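Local coordinates for protein STM4351 (PDB 2Y7I) that binds arginine with high specificity as a periplasmic solute-binding protein and also binds zinc ions, at residues A[34-39]-A[47-52]; A[191-196]-A[204-209]. All blocks are in the same frame, centred on the assembly; numbering follows the deposited sequence.

Contact 1. Residues A[34-39]-A[47-52]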
loop_
_atom_site.group_PDB
_atom_site.type_symbol
_atom_site.label_atom_id
_atom_site.label_comp_id
_atom_site.label_asym_id
_atom_site.label_seq_id
_atom_site.Cartn_x
_atom_site.Cartn_y
_atom_site.Cartn_z
ATOM N N ASP A 34 2.542 -13.802 0.438
ATOM C CA ASP A 34 1.347 -13.126 0.975
ATOM C C ASP A 34 0.766 -12.144 -0.030
ATOM O O ASP A 34 -0.457 -12.097 -0.227
ATOM C CB ASP A 34 1.654 -12.433 2.308
ATOM C CG ASP A 34 1.750 -13.422 3.460
ATOM O OD1 ASP A 34 1.622 -14.638 3.211
ATOM O OD2 ASP A 34 1.959 -12.996 4.607
ATOM N N VAL A 35 1.650 -11.367 -0.660
ATOM C CA VAL A 35 1.266 -10.467 -1.741
ATOM C C VAL A 35 0.607 -11.235 -2.899
ATOM O O VAL A 35 -0.497 -10.883 -3.320
ATOM C CB VAL A 35 2.461 -9.603 -2.249
ATOM C CG1 VAL A 35 2.077 -8.820 -3.504
ATOM C CG2 VAL A 35 2.926 -8.621 -1.166
ATOM N N ALA A 36 1.272 -12.275 -3.407
ATOM C CA ALA A 36 0.720 -13.037 -4.541
ATOM C C ALA A 36 -0.644 -13.671 -4.218
ATOM O O ALA A 36 -1.561 -13.656 -5.049
ATOM C CB ALA A 36 1.722 -14.095 -5.021
ATOM N N ASN A 37 -0.774 -14.221 -3.013
ATOM C CA ASN A 37 -2.045 -14.811 -2.581
ATOM C C ASN A 37 -3.162 -13.766 -2.532
ATOM O O ASN A 37 -4.283 -14.027 -2.965
ATOM C CB ASN A 37 -1.902 -15.521 -1.231
ATOM C CG ASN A 37 -1.366 -16.953 -1.367
ATOM O OD1 ASN A 37 -1.810 -17.713 -2.221
ATOM N ND2 ASN A 37 -0.430 -17.321 -0.508
ATOM N N ALA A 38 -2.837 -12.578 -2.024
ATOM C CA ALA A 38 -3.808 -11.487 -1.943
ATOM C C ALA A 38 -4.239 -11.037 -3.344
ATOM O O ALA A 38 -5.425 -10.798 -3.594
ATOM C CB ALA A 38 -3.232 -10.308 -1.129
ATOM N N VAL A 39 -3.271 -10.936 -4.255
ATOM C CA VAL A 39 -3.550 -10.637 -5.667
ATOM C C VAL A 39 -4.469 -11.702 -6.292
ATOM O O VAL A 39 -5.484 -11.361 -6.917
ATOM C CB VAL A 39 -2.242 -10.482 -6.473
ATOM C CG1 VAL A 39 -2.509 -10.421 -7.997
ATOM C CG2 VAL A 39 -1.491 -9.246 -6.001
ATOM N N CYS A 47 -3.734 -19.922 -6.374
ATOM C CA CYS A 47 -2.319 -19.631 -6.588
ATOM C C CYS A 47 -1.483 -20.913 -6.563
ATOM O O CYS A 47 -1.683 -21.781 -5.712
ATOM C CB CYS A 47 -1.822 -18.678 -5.505
ATOM S SG CYS A 47 -0.304 -17.878 -5.937
ATOM N N SER A 48 -0.555 -21.031 -7.504
ATOM C CA SER A 48 0.391 -22.135 -7.503
ATOM C C SER A 48 1.816 -21.604 -7.645
ATOM O O SER A 48 2.062 -20.719 -8.463
ATOM C CB SER A 48 0.067 -23.116 -8.627
ATOM O OG SER A 48 0.847 -24.285 -8.485
ATOM N N PHE A 49 2.742 -22.143 -6.851
ATOM C CA PHE A 49 4.146 -21.711 -6.901
ATOM C C PHE A 49 5.097 -22.806 -7.361
ATOM O O PHE A 49 4.962 -23.968 -6.966
ATOM C CB PHE A 49 4.613 -21.195 -5.544
ATOM C CG PHE A 49 3.934 -19.933 -5.114
ATOM C CD1 PHE A 49 4.376 -18.702 -5.571
ATOM C CD2 PHE A 49 2.842 -19.980 -4.255
ATOM C CE1 PHE A 49 3.734 -17.529 -5.183
ATOM C CE2 PHE A 49 2.203 -18.813 -3.856
ATOM C CZ PHE A 49 2.654 -17.587 -4.322
ATOM N N THR A 50 6.055 -22.419 -8.199
ATOM C CA THR A 50 7.153 -23.298 -8.598
ATOM C C THR A 50 8.443 -22.641 -8.118
ATOM O O THR A 50 8.680 -21.461 -8.397
ATOM C CB THR A 50 7.172 -23.514 -10.123
ATOM O OG1 THR A 50 5.915 -24.060 -10.528
ATOM C CG2 THR A 50 8.297 -24.478 -10.548
ATOM N N ASN A 51 9.246 -23.405 -7.380
ATOM C CA ASN A 51 10.488 -22.938 -6.784
ATOM C C ASN A 51 11.692 -23.442 -7.594
ATOM O O ASN A 51 11.898 -24.647 -7.729
ATOM C CB ASN A 51 10.545 -23.418 -5.322
ATOM C CG ASN A 51 11.882 -23.156 -4.644
ATOM O OD1 ASN A 51 12.284 -23.913 -3.761
ATOM N ND2 ASN A 51 12.565 -22.094 -5.032
ATOM N N GLN A 52 12.456 -22.512 -8.161
ATOM C CA GLN A 52 13.628 -22.851 -8.994
ATOM C C GLN A 52 14.640 -21.704 -8.888
ATOM O O GLN A 52 14.336 -20.673 -8.281
ATOM C CB GLN A 52 13.220 -23.132 -10.446
ATOM C CG GLN A 52 12.590 -21.947 -11.185
ATOM C CD GLN A 52 12.083 -22.317 -12.579
ATOM O OE1 GLN A 52 11.175 -23.138 -12.730
ATOM N NE2 GLN A 52 12.666 -21.701 -13.606
#

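Contact 2. Residues A[191-196]-A[204-209]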
loop_
_atom_site.group_PDB
_atom_site.type_symbol
_atom_site.label_atom_id
_atom_site.label_comp_id
_atom_site.label_asym_id
_atom_site.label_seq_id
_atom_site.Cartn_x
_atom_site.Cartn_y
_atom_site.Cartn_z
ATOM N N LEU A 191 10.077 -3.334 -6.579
ATOM C CA LEU A 191 9.832 -4.746 -6.839
ATOM C C LEU A 191 8.584 -4.869 -7.690
ATOM O O LEU A 191 7.608 -4.145 -7.474
ATOM C CB LEU A 191 9.655 -5.526 -5.542
ATOM C CG LEU A 191 10.779 -5.450 -4.509
ATOM C CD1 LEU A 191 10.454 -6.382 -3.359
ATOM C CD2 LEU A 191 12.139 -5.791 -5.146
ATOM N N GLY A 192 8.615 -5.786 -8.655
ATOM C CA GLY A 192 7.492 -5.951 -9.581
ATOM C C GLY A 192 7.125 -7.408 -9.750
ATOM O O GLY A 192 7.935 -8.304 -9.466
ATOM N N ILE A 193 5.896 -7.641 -10.185
ATOM C CA ILE A 193 5.471 -8.962 -10.630
ATOM C C ILE A 193 5.668 -9.001 -12.141
ATOM O O ILE A 193 5.193 -8.116 -12.841
ATOM C CB ILE A 193 3.992 -9.240 -10.264
ATOM C CG1 ILE A 193 3.846 -9.371 -8.741
ATOM C CG2 ILE A 193 3.507 -10.522 -10.956
ATOM C CD1 ILE A 193 2.401 -9.523 -8.248
ATOM N N ALA A 194 6.372 -10.020 -12.636
ATOM C CA ALA A 194 6.691 -10.114 -14.064
ATOM C C ALA A 194 5.756 -11.066 -14.796
ATOM O O ALA A 194 5.384 -12.118 -14.278
ATOM C CB ALA A 194 8.144 -10.527 -14.269
ATOM N N VAL A 195 5.358 -10.659 -15.994
ATOM C CA VAL A 195 4.616 -11.521 -16.913
ATOM C C VAL A 195 5.292 -11.412 -18.275
ATOM O O VAL A 195 6.107 -10.509 -18.485
ATOM C CB VAL A 195 3.102 -11.157 -16.976
ATOM C CG1 VAL A 195 2.552 -10.896 -15.563
ATOM C CG2 VAL A 195 2.845 -9.940 -17.867
ATOM N N ARG A 196 4.974 -12.332 -19.184
ATOM C CA ARG A 196 5.475 -12.271 -20.556
ATOM C C ARG A 196 5.046 -10.994 -21.270
ATOM O O ARG A 196 3.972 -10.448 -21.000
ATOM C CB ARG A 196 4.972 -13.466 -21.362
ATOM C CG ARG A 196 5.819 -14.693 -21.220
ATOM C CD ARG A 196 5.314 -15.819 -22.128
ATOM N NE ARG A 196 3.901 -16.156 -21.916
ATOM C CZ ARG A 196 3.387 -16.705 -20.809
ATOM N NH1 ARG A 196 4.154 -16.978 -19.746
ATOM N NH2 ARG A 196 2.085 -16.964 -20.758
ATOM N N GLN A 204 -2.876 -6.325 -16.703
ATOM C CA GLN A 204 -3.827 -5.318 -16.213
ATOM C C GLN A 204 -4.757 -5.849 -15.111
ATOM O O GLN A 204 -5.187 -5.094 -14.240
ATOM C CB GLN A 204 -4.612 -4.661 -17.356
ATOM C CG GLN A 204 -3.751 -3.847 -18.359
ATOM C CD GLN A 204 -2.493 -3.194 -17.752
ATOM O OE1 GLN A 204 -2.524 -2.620 -16.655
ATOM N NE2 GLN A 204 -1.381 -3.280 -18.482
ATOM N N GLU A 205 -5.052 -7.146 -15.150
ATOM C CA GLU A 205 -5.798 -7.785 -14.072
ATOM C C GLU A 205 -4.980 -7.732 -12.792
ATOM O O GLU A 205 -5.509 -7.422 -11.724
ATOM C CB GLU A 205 -6.064 -9.241 -14.394
ATOM C CG GLU A 205 -7.290 -9.503 -15.210
ATOM C CD GLU A 205 -7.647 -10.974 -15.162
ATOM O OE1 GLU A 205 -7.020 -11.761 -15.902
ATOM O OE2 GLU A 205 -8.516 -11.344 -14.346
ATOM N N ILE A 206 -3.693 -8.046 -12.919
ATOM C CA ILE A 206 -2.753 -8.026 -11.796
ATOM C C ILE A 206 -2.616 -6.610 -11.231
ATOM O O ILE A 206 -2.637 -6.418 -10.008
ATOM C CB ILE A 206 -1.369 -8.586 -12.202
ATOM C CG1 ILE A 206 -1.424 -10.114 -12.307
ATOM C CG2 ILE A 206 -0.280 -8.171 -11.198
ATOM C CD1 ILE A 206 -0.205 -10.716 -12.973
ATOM N N ASN A 207 -2.467 -5.624 -12.116
ATOM C CA ASN A 207 -2.420 -4.223 -11.678
ATOM C C ASN A 207 -3.689 -3.758 -10.962
ATOM O O ASN A 207 -3.612 -3.078 -9.939
ATOM C CB ASN A 207 -2.097 -3.290 -12.850
ATOM C CG ASN A 207 -0.604 -3.174 -13.096
ATOM O OD1 ASN A 207 0.192 -3.239 -12.160
ATOM N ND2 ASN A 207 -0.216 -3.016 -14.358
ATOM N N ALA A 208 -4.849 -4.124 -11.501
ATOM C CA ALA A 208 -6.112 -3.761 -10.877
ATOM C C ALA A 208 -6.208 -4.391 -9.480
ATOM O O ALA A 208 -6.704 -3.762 -8.552
ATOM C CB ALA A 208 -7.288 -4.179 -11.739
ATOM N N ALA A 209 -5.715 -5.621 -9.344
ATOM C CA ALA A 209 -5.705 -6.317 -8.057
ATOM C C ALA A 209 -4.713 -5.683 -7.071
ATOM O O ALA A 209 -5.043 -5.480 -5.896
ATOM C CB ALA A 209 -5.399 -7.800 -8.255
#

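Contact 1. Residues A[34-39]-A[47-52]
The Phe49 ring meets helix 34-39 with its edge: Ala36 CB stands 3.7 Å from Phe49 CZ and 4.0 Å from Phe49 CE1, close to the ring plane. Asn37 OD1 also sits near that plane, more distantly, beyond Phe49 CE2. The helix segment lays nothing over either face. One face is instead met from within the strand, where Cys47 SG lies above the CE2-CZ side, 3.4 Å from Phe49 CZ. Phe49 and Cys47, two residues apart, thus project from the same side of strand 46-51 toward the helix. The thiol reaches the ring because SG is anti to the backbone N of Cys47 (chi1 -162°). The Asn37 side chain ends nearer the strand than its CB direction suggests, OD1 touching Cys47 CB at 3.4 Å. Helix and strand axes run roughly antiparallel (146°), 9.1 Å apart, helix 31-42 lying in the beta-alpha-beta crossover between parallel strands 7-12 and 46-51. Phe10 of the adjacent strand 7-12 extends the apolar patch, touching both Ala36 and Cys47. With no hydrogen bond across the two segments, the contact depends on shape and dispersion: methyl, sulfur and ring edge inside, a polar amide at the exposed border.

Contact 2. Residues A[191-196]-A[204-209]
Ile206 faces Val195 and Ile193 together, its two branches divided between them. CD1 of Ile206 meets CG1 of Val195 at 3.8 Å; these side chains pass alongside each other, pointing in opposite directions. The second branch, Ile206 CG2, looks toward the CD1 methyl ending the extended side chain of Ile193, a looser approach of 4.2 Å. The split follows from the torsions of Ile206: CG1 is anti to the carbonyl carbon (chi1 -76°) and CG2 anti to the backbone N, and a near-straight chi2 of 168° carries CD1 outward. Ile193 and Val195 alternate with Ala194, which points the other way, so both bring their side chains to the same helix residue. All three touching residues are buried and meet through methyl groups alone. On the helix flank, Asn207 ND2 bonds Gln204 OE1 almost linearly at 3.3 Å, reaching it from above the carbonyl plane, while Asn207 OD1 accepts a hydrogen bond from Gln87 backbone N. Leu202 and Leu203 add further packing to Val195. Strand 194-195 pairs antiparallel with strand 84-85, and helix 200-214 packs against it: late-chain elements returning to the lobe built by the start of the chain, the two-lobed layout of periplasmic solute-binding proteins.

Overall arrangement
Contacts 1 and 2 lie 12 Å apart between centres, in series along the chain, and on the same side of the chain's centre. Contact 1 joins an early helix to strand 46-51 at the edge of the three-stranded parallel sheet and is only partly buried, so its apolar middle borders an exposed polar side chain. Contact 2 joins the late strand 194-195 to helix 200-214, is wholly buried and purely aliphatic, without ring or sulfur. They share no element, but helices 31-42 and 200-214 pack directly: Val39 O meets Ala209 CB at 3.8 Å. The touching side chains stand back from the bound arginine, about 11 Å away for Phe49 and about 12 Å for Ile193.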